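Local atomic coordinates of telomeric DNA-binding factor trf1 (Schizosaccharomyces pombe, PDB entry 6K5S), a protein that probably binds telomeric DNA, as expected of a telomere repeat binding factor, with a helical domain that presumably serves self-association. Residues Ile137-Gln142 and Gly148-Asp153; Asp58-Glu63 and Ser69-Arg74. One frame throughout, in Å; residues are numbered along the deposited sequence.

In the fold
Both contacts are short-range joints of an all-helical TRF-family domain, each bridging five residues of intervening chain, and their centres lie 30 Å apart with about 18 Å between nearest atoms. Contact 1 joins two helices, the end of 122-141 and the short helix 147-154, through aliphatic side chains and one thioether methyl; it is only partly buried. Contact 2 ties the end of helix 41-60 to the irregular loop that precedes helix 76-94, and it is a buried contact built round a tyrosine. Its chemistry is accordingly more mixed: an aromatic edge, a sulfur and a backbone carbonyl take part, and helix 4-8 supplies a polar partner for the tyrosine hydroxyl.

Contact 1: Ile137-Gln142 and Gly148-Asp153; sequences ISAMAQ and GDILND
Helix 122-141, in its last turns, comes past the short helix 147-154 with the CA atoms of Ala139 and Ile150 7.3 Å apart, their closest pairing. The motif is a helical hairpin within the TRF-family helical domain, in which a short connection returns the chain so that Ile150 comes up against Ala139 and Met140. Ile150 carries its side of the joint with two branches: CD1 lies 3.5 Å from CB of Ala139, while CG2 also approaches that methyl, at 3.8 Å. With CG2 anti to the backbone N (chi1 -52°, measured to CG1), both branches are turned toward the alanine, and two methyls approach its CB from the same side.

Met140 reaches the same isoleucine differently. Its CB does not point straight across; bends at both chi2 and chi3 fold the chain round and, as modelled, leave CE near the CG1 arm of Ile150. The modelled approach of this methyl to CD1 is implausibly short, so its exact placement is doubtful. Ile150 also packs against Tyr136 of helix 122-141, and the next residue, Leu151, touches Tyr136 too and carries the same short helix onto Lys190, Leu193 and Ala194 of helix 177-195. Helix 147-154 thus packs on both its predecessor and that later helix.

At the end of the first segment Gln142 folds back on its own chain: its amide NE2 donates to O of Ser138 over 3.2 Å, with an N-H...O angle of 155° and the donor tilted 31° from the carbonyl plane.

Contact 2: Asp58-Glu63 and Ser69-Arg74; sequences DIYTEE and SAIGMR
Chi1 of -73° sets the Tyr60 ring anti to its carbonyl carbon and beside the backbone N, and chi1 of 53° puts CG1 of Ile71 between its own N and carbonyl carbon; together these torsions bring CD1 of Ile71 to the edge of the ring. The methyl lies in the ring plane, 3.9 Å from CD2 of Tyr60, and the two side chains run at about a right angle to one another. It is an edge contact, with no stacking on a face.

The same isoleucine also meets the tyrosine's backbone. CD1 of Ile71 sits 3.5 Å from O of Tyr60, and its CG2 branch is 3.6 Å from that oxygen, so both methyls lie against the carbonyl at the end of helix 41-60. Farther along the ring edge comes Met73, whose SD is 4.3 Å from CE2 of Tyr60, near the plane of the ring. The loop 69-74 thus lines one edge of the tyrosine with a methyl and a sulfur.

Directly after Tyr60 the chain leaves helical geometry at Thr61, where an ST turn forms: OG1 of Thr61 accepts from N of Glu63 at 3.0 Å, and the hydroxyl is also bonded to O of Phe65. Gly72, with positive phi, lies between the two loop residues that touch the ring.

Elsewhere the ring packs on Leu9, Ile10, Leu13 and Ile66, while its OH is hydrogen-bonded to O of Arg6. The contact across the segments is therefore van der Waals packing, including methyls laid against a carbonyl oxygen, whereas the hydroxyl of this buried side chain is satisfied by O of Arg6 in the N-terminal helix 4-8.

Contact 1: Ile137-Gln142 and Gly148-Asp153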
ATOM      1  N   ILE A 137       4.678  31.749  14.624  1.00  8.58           N
ATOM      2  CA  ILE A 137       4.497  31.493  16.051  1.00 10.41           C
ATOM      3  C   ILE A 137       5.325  30.296  16.487  1.00 12.12           C
ATOM      4  O   ILE A 137       5.978  30.321  17.536  1.00 11.26           O
ATOM      5  CB  ILE A 137       3.004  31.293  16.358  1.00 11.88           C
ATOM      6  CG1 ILE A 137       2.286  32.644  16.237  1.00 11.44           C
ATOM      7  CG2 ILE A 137       2.830  30.644  17.736  1.00 15.19           C
ATOM      8  CD1 ILE A 137       0.755  32.518  16.147  1.00 11.36           C
ATOM      9  N   SER A 138       5.335  29.240  15.684  1.00  9.28           N
ATOM     10  CA  SER A 138       6.172  28.086  16.016  1.00 13.07           C
ATOM     11  C   SER A 138       7.656  28.442  15.965  1.00 13.41           C
ATOM     12  O   SER A 138       8.425  28.053  16.853  1.00 14.03           O
ATOM     13  CB  SER A 138       5.874  26.921  15.068  1.00 11.43           C
ATOM     14  OG  SER A 138       6.791  25.851  15.299  1.00 13.10           O
ATOM     15  N   ALA A 139       8.078  29.175  14.934  1.00 11.24           N
ATOM     16  CA  ALA A 139       9.496  29.501  14.815  1.00 14.30           C
ATOM     17  C   ALA A 139       9.949  30.341  16.001  1.00 13.86           C
ATOM     18  O   ALA A 139      11.037  30.114  16.549  1.00 12.66           O
ATOM     19  CB  ALA A 139       9.758  30.215  13.499  1.00 14.06           C
ATOM     20  N   MET A 140       9.095  31.283  16.443  1.00 14.32           N
ATOM     21  CA  MET A 140       9.407  32.107  17.611  1.00 15.53           C
ATOM     22  C   MET A 140       9.580  31.258  18.857  1.00 14.61           C
ATOM     23  O   MET A 140      10.393  31.590  19.730  1.00 15.49           O
ATOM     24  CB  MET A 140       8.310  33.158  17.847  1.00 12.39           C
ATOM     25  CG  MET A 140       8.476  34.448  17.031  1.00 18.85           C
ATOM     26  SD  MET A 140       9.923  35.490  17.388  1.00 19.66           S
ATOM     27  CE  MET A 140      11.283  34.895  16.486  1.00 27.16           C
ATOM     28  N   ALA A 141       8.819  30.173  18.974  1.00 11.80           N
ATOM     29  CA  ALA A 141       8.902  29.331  20.165  1.00 16.50           C
ATOM     30  C   ALA A 141      10.242  28.617  20.306  1.00 18.88           C
ATOM     31  O   ALA A 141      10.550  28.145  21.402  1.00 21.24           O
ATOM     32  CB  ALA A 141       7.779  28.274  20.166  1.00 17.84           C
ATOM     33  N   GLN A 142      11.025  28.486  19.236  1.00 13.84           N
ATOM     34  CA  GLN A 142      12.336  27.842  19.344  1.00 14.53           C
ATOM     35  C   GLN A 142      13.429  28.794  19.818  1.00 17.17           C
ATOM     36  O   GLN A 142      14.558  28.340  20.094  1.00 15.37           O
ATOM     37  CB  GLN A 142      12.739  27.223  17.999  1.00 16.52           C
ATOM     38  CG  GLN A 142      11.645  26.377  17.331  1.00 15.91           C
ATOM     39  CD  GLN A 142      10.912  25.468  18.321  1.00 20.22           C
ATOM     40  OE1 GLN A 142      11.541  24.742  19.096  1.00 20.73           O
ATOM     41  NE2 GLN A 142       9.577  25.481  18.270  1.00 19.44           N
ATOM     42  N   GLY A 148      12.126  39.699  13.387  1.00 18.43           N
ATOM     43  CA  GLY A 148      12.268  40.354  12.097  1.00 20.09           C
ATOM     44  C   GLY A 148      12.719  39.418  10.994  1.00 16.94           C
ATOM     45  O   GLY A 148      12.163  39.427   9.892  1.00 16.46           O
ATOM     46  N   ASP A 149      13.726  38.582  11.279  1.00 17.42           N
ATOM     47  CA  ASP A 149      14.228  37.643  10.275  1.00 19.37           C
ATOM     48  C   ASP A 149      13.161  36.625   9.887  1.00 16.56           C
ATOM     49  O   ASP A 149      12.975  36.301   8.702  1.00 12.58           O
ATOM     50  CB  ASP A 149      15.472  36.910  10.798  1.00 22.18           C
ATOM     51  CG  ASP A 149      16.644  37.831  11.038  1.00 23.91           C
ATOM     52  OD1 ASP A 149      16.532  39.049  10.736  1.00 23.08           O
ATOM     53  OD2 ASP A 149      17.680  37.327  11.540  1.00 23.31           O
ATOM     54  N   ILE A 150      12.488  36.067  10.887  1.00 16.54           N
ATOM     55  CA  ILE A 150      11.423  35.103  10.629  1.00 17.49           C
ATOM     56  C   ILE A 150      10.352  35.719   9.745  1.00 14.65           C
ATOM     57  O   ILE A 150       9.907  35.125   8.749  1.00 13.29           O
ATOM     58  CB  ILE A 150      10.828  34.610  11.960  1.00 15.31           C
ATOM     59  CG1 ILE A 150      11.961  34.126  12.855  1.00 19.48           C
ATOM     60  CG2 ILE A 150       9.763  33.567  11.692  1.00 12.35           C
ATOM     61  CD1 ILE A 150      11.535  33.214  13.914  1.00 21.52           C
ATOM     62  N   LEU A 151       9.944  36.932  10.086  1.00 13.71           N
ATOM     63  CA  LEU A 151       8.823  37.541   9.389  1.00 15.89           C
ATOM     64  C   LEU A 151       9.186  37.877   7.955  1.00 16.14           C
ATOM     65  O   LEU A 151       8.344  37.749   7.060  1.00 16.35           O
ATOM     66  CB  LEU A 151       8.347  38.778  10.140  1.00 12.59           C
ATOM     67  CG  LEU A 151       7.504  38.458  11.364  1.00 17.71           C
ATOM     68  CD1 LEU A 151       7.356  39.660  12.313  1.00 17.73           C
ATOM     69  CD2 LEU A 151       6.118  37.960  10.916  1.00 15.61           C
ATOM     70  N   ASN A 152      10.431  38.308   7.713  1.00 16.36           N
ATOM     71  CA  ASN A 152      10.830  38.652   6.355  1.00 20.63           C
ATOM     72  C   ASN A 152      10.903  37.413   5.477  1.00 16.85           C
ATOM     73  O   ASN A 152      10.674  37.500   4.266  1.00 22.14           O
ATOM     74  CB  ASN A 152      12.172  39.395   6.354  1.00 20.97           C
ATOM     75  CG  ASN A 152      12.036  40.863   6.747  1.00 21.63           C
ATOM     76  OD1 ASN A 152      10.931  41.417   6.822  1.00 21.09           O
ATOM     77  ND2 ASN A 152      13.171  41.496   7.025  1.00 27.13           N
ATOM     78  N   ASP A 153      11.193  36.246   6.065  1.00 16.66           N
ATOM     79  CA  ASP A 153      11.134  35.009   5.295  1.00 15.31           C
ATOM     80  C   ASP A 153       9.694  34.615   5.011  1.00 16.47           C
ATOM     81  O   ASP A 153       9.365  34.192   3.896  1.00 14.68           O
ATOM     82  CB  ASP A 153      11.829  33.874   6.045  1.00 21.02           C
ATOM     83  CG  ASP A 153      13.326  34.020   6.056  1.00 21.33           C
ATOM     84  OD1 ASP A 153      13.850  34.944   5.391  1.00 22.63           O
ATOM     85  OD2 ASP A 153      13.974  33.212   6.740  1.00 25.40           O
TER

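Contact 2: Asp58-Glu63 and Ser69-Arg74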
ATOM      1  N   ASP A  58       7.851   7.223   0.274  1.00 13.76           N
ATOM      2  CA  ASP A  58       9.296   7.183   0.051  1.00 15.43           C
ATOM      3  C   ASP A  58       9.641   6.684  -1.347  1.00 15.16           C
ATOM      4  O   ASP A  58      10.695   7.039  -1.888  1.00 16.23           O
ATOM      5  CB  ASP A  58       9.952   6.315   1.113  1.00 16.64           C
ATOM      6  CG  ASP A  58      10.092   7.033   2.430  1.00 21.39           C
ATOM      7  OD1 ASP A  58       9.916   8.279   2.458  1.00 21.00           O
ATOM      8  OD2 ASP A  58      10.390   6.349   3.433  1.00 27.69           O
ATOM      9  N   ILE A  59       8.762   5.884  -1.952  1.00 12.28           N
ATOM     10  CA  ILE A  59       8.946   5.482  -3.345  1.00 14.99           C
ATOM     11  C   ILE A  59       8.820   6.677  -4.280  1.00 15.18           C
ATOM     12  O   ILE A  59       9.499   6.742  -5.313  1.00 15.19           O
ATOM     13  CB  ILE A  59       7.947   4.363  -3.698  1.00 13.26           C
ATOM     14  CG1 ILE A  59       8.425   3.057  -3.079  1.00 14.77           C
ATOM     15  CG2 ILE A  59       7.784   4.211  -5.210  1.00 16.83           C
ATOM     16  CD1 ILE A  59       7.344   2.184  -2.563  1.00 18.10           C
ATOM     17  N   TYR A  60       7.980   7.649  -3.932  1.00 12.30           N
ATOM     18  CA  TYR A  60       7.714   8.775  -4.819  1.00 13.34           C
ATOM     19  C   TYR A  60       8.576   9.989  -4.551  1.00 16.68           C
ATOM     20  O   TYR A  60       8.778  10.796  -5.464  1.00 19.40           O
ATOM     21  CB  TYR A  60       6.240   9.191  -4.717  1.00 12.74           C
ATOM     22  CG  TYR A  60       5.366   8.193  -5.404  1.00 11.87           C
ATOM     23  CD1 TYR A  60       4.928   7.049  -4.736  1.00 10.44           C
ATOM     24  CD2 TYR A  60       5.042   8.349  -6.738  1.00 10.47           C
ATOM     25  CE1 TYR A  60       4.162   6.109  -5.374  1.00  8.79           C
ATOM     26  CE2 TYR A  60       4.267   7.414  -7.398  1.00 10.83           C
ATOM     27  CZ  TYR A  60       3.825   6.297  -6.705  1.00 11.45           C
ATOM     28  OH  TYR A  60       3.059   5.384  -7.364  1.00 10.34           O
ATOM     29  N   THR A  61       9.045  10.187  -3.320  1.00 12.76           N
ATOM     30  CA  THR A  61       9.828  11.378  -3.050  1.00 16.54           C
ATOM     31  C   THR A  61      10.823  11.119  -1.925  1.00 17.01           C
ATOM     32  O   THR A  61      10.541  10.378  -0.980  1.00 13.73           O
ATOM     33  CB  THR A  61       8.925  12.580  -2.705  1.00 14.43           C
ATOM     34  OG1 THR A  61       9.724  13.761  -2.616  1.00 17.00           O
ATOM     35  CG2 THR A  61       8.212  12.379  -1.385  1.00 14.13           C
ATOM     36  N   GLU A  62      11.999  11.724  -2.030  1.00 16.56           N
ATOM     37  CA  GLU A  62      12.862  11.792  -0.861  1.00 20.06           C
ATOM     38  C   GLU A  62      12.728  13.117  -0.119  1.00 18.61           C
ATOM     39  O   GLU A  62      13.453  13.343   0.847  1.00 21.23           O
ATOM     40  CB  GLU A  62      14.328  11.540  -1.244  1.00 24.32           C
ATOM     41  CG  GLU A  62      14.700  11.932  -2.645  1.00 30.02           C
ATOM     42  CD  GLU A  62      16.176  11.686  -2.959  1.00 31.86           C
ATOM     43  OE1 GLU A  62      16.729  10.641  -2.555  1.00 35.54           O
ATOM     44  OE2 GLU A  62      16.787  12.561  -3.596  1.00 27.54           O
ATOM     45  N   GLU A  63      11.845  14.008  -0.565  1.00 16.16           N
ATOM     46  CA  GLU A  63      11.619  15.293   0.080  1.00 18.32           C
ATOM     47  C   GLU A  63      10.289  15.266   0.843  1.00 21.18           C
ATOM     48  O   GLU A  63       9.759  14.186   1.160  1.00 20.26           O
ATOM     49  CB  GLU A  63      11.672  16.411  -0.968  1.00 20.49           C
ATOM     50  CG  GLU A  63      12.792  16.282  -2.003  1.00 27.63           C
ATOM     51  CD  GLU A  63      14.188  16.375  -1.407  1.00 33.84           C
ATOM     52  OE1 GLU A  63      15.178  16.379  -2.187  1.00 39.86           O
ATOM     53  OE2 GLU A  63      14.318  16.442  -0.161  1.00 36.74           O
ATOM     54  N   SER A  69       6.217  16.264 -12.015  1.00 21.47           N
ATOM     55  CA  SER A  69       7.105  16.520 -13.142  1.00 27.35           C
ATOM     56  C   SER A  69       8.516  16.004 -12.864  1.00 26.17           C
ATOM     57  O   SER A  69       9.154  15.410 -13.748  1.00 25.10           O
ATOM     58  CB  SER A  69       7.116  18.017 -13.462  1.00 28.92           C
ATOM     59  OG  SER A  69       7.568  18.764 -12.345  1.00 33.56           O
ATOM     60  N   ALA A  70       8.999  16.171 -11.625  1.00 18.18           N
ATOM     61  CA  ALA A  70      10.371  15.787 -11.299  1.00 19.96           C
ATOM     62  C   ALA A  70      10.582  14.285 -11.367  1.00 23.47           C
ATOM     63  O   ALA A  70      11.713  13.835 -11.580  1.00 24.84           O
ATOM     64  CB  ALA A  70      10.764  16.281  -9.904  1.00 17.75           C
ATOM     65  N   ILE A  71       9.530  13.492 -11.167  1.00 17.68           N
ATOM     66  CA  ILE A  71       9.632  12.041 -11.203  1.00 21.68           C
ATOM     67  C   ILE A  71       8.952  11.445 -12.439  1.00 22.94           C
ATOM     68  O   ILE A  71       8.705  10.234 -12.480  1.00 24.00           O
ATOM     69  CB  ILE A  71       9.073  11.414  -9.918  1.00 21.52           C
ATOM     70  CG1 ILE A  71       7.652  11.926  -9.661  1.00 21.90           C
ATOM     71  CG2 ILE A  71       9.933  11.766  -8.721  1.00 22.37           C
ATOM     72  CD1 ILE A  71       6.988  11.238  -8.484  1.00 18.74           C
ATOM     73  N   GLY A  72       8.632  12.258 -13.442  1.00 20.00           N
ATOM     74  CA  GLY A  72       8.102  11.711 -14.680  1.00 25.38           C
ATOM     75  C   GLY A  72       6.719  11.111 -14.565  1.00 27.39           C
ATOM     76  O   GLY A  72       6.393  10.174 -15.300  1.00 24.78           O
ATOM     77  N   MET A  73       5.894  11.628 -13.661  1.00 23.94           N
ATOM     78  CA  MET A  73       4.518  11.169 -13.482  1.00 24.26           C
ATOM     79  C   MET A  73       3.630  12.114 -14.294  1.00 27.29           C
ATOM     80  O   MET A  73       3.262  13.195 -13.826  1.00 30.04           O
ATOM     81  CB  MET A  73       4.162  11.154 -11.996  1.00 24.87           C
ATOM     82  CG  MET A  73       4.751   9.954 -11.273  1.00 27.24           C
ATOM     83  SD  MET A  73       4.065   8.318 -11.592  1.00 16.14           S
ATOM     84  CE  MET A  73       5.672   7.606 -12.081  1.00 24.65           C
ATOM     85  N   ARG A  74       3.282  11.715 -15.529  1.00 26.01           N
ATOM     86  CA  ARG A  74       2.731  12.665 -16.491  1.00 24.08           C
ATOM     87  C   ARG A  74       1.282  12.441 -16.916  1.00 19.64           C
ATOM     88  O   ARG A  74       0.679  13.384 -17.436  1.00 18.74           O
ATOM     89  CB  ARG A  74       3.591  12.689 -17.763  1.00 25.20           C
ATOM     90  CG  ARG A  74       5.055  12.556 -17.491  1.00 25.76           C
ATOM     91  CD  ARG A  74       5.835  13.662 -18.156  1.00 29.27           C
ATOM     92  NE  ARG A  74       7.262  13.355 -18.127  1.00 28.75           N
ATOM     93  CZ  ARG A  74       8.217  14.187 -18.519  1.00 28.19           C
ATOM     94  NH1 ARG A  74       7.908  15.392 -18.995  1.00 33.53           N
ATOM     95  NH2 ARG A  74       9.479  13.806 -18.451  1.00 25.69           N
TER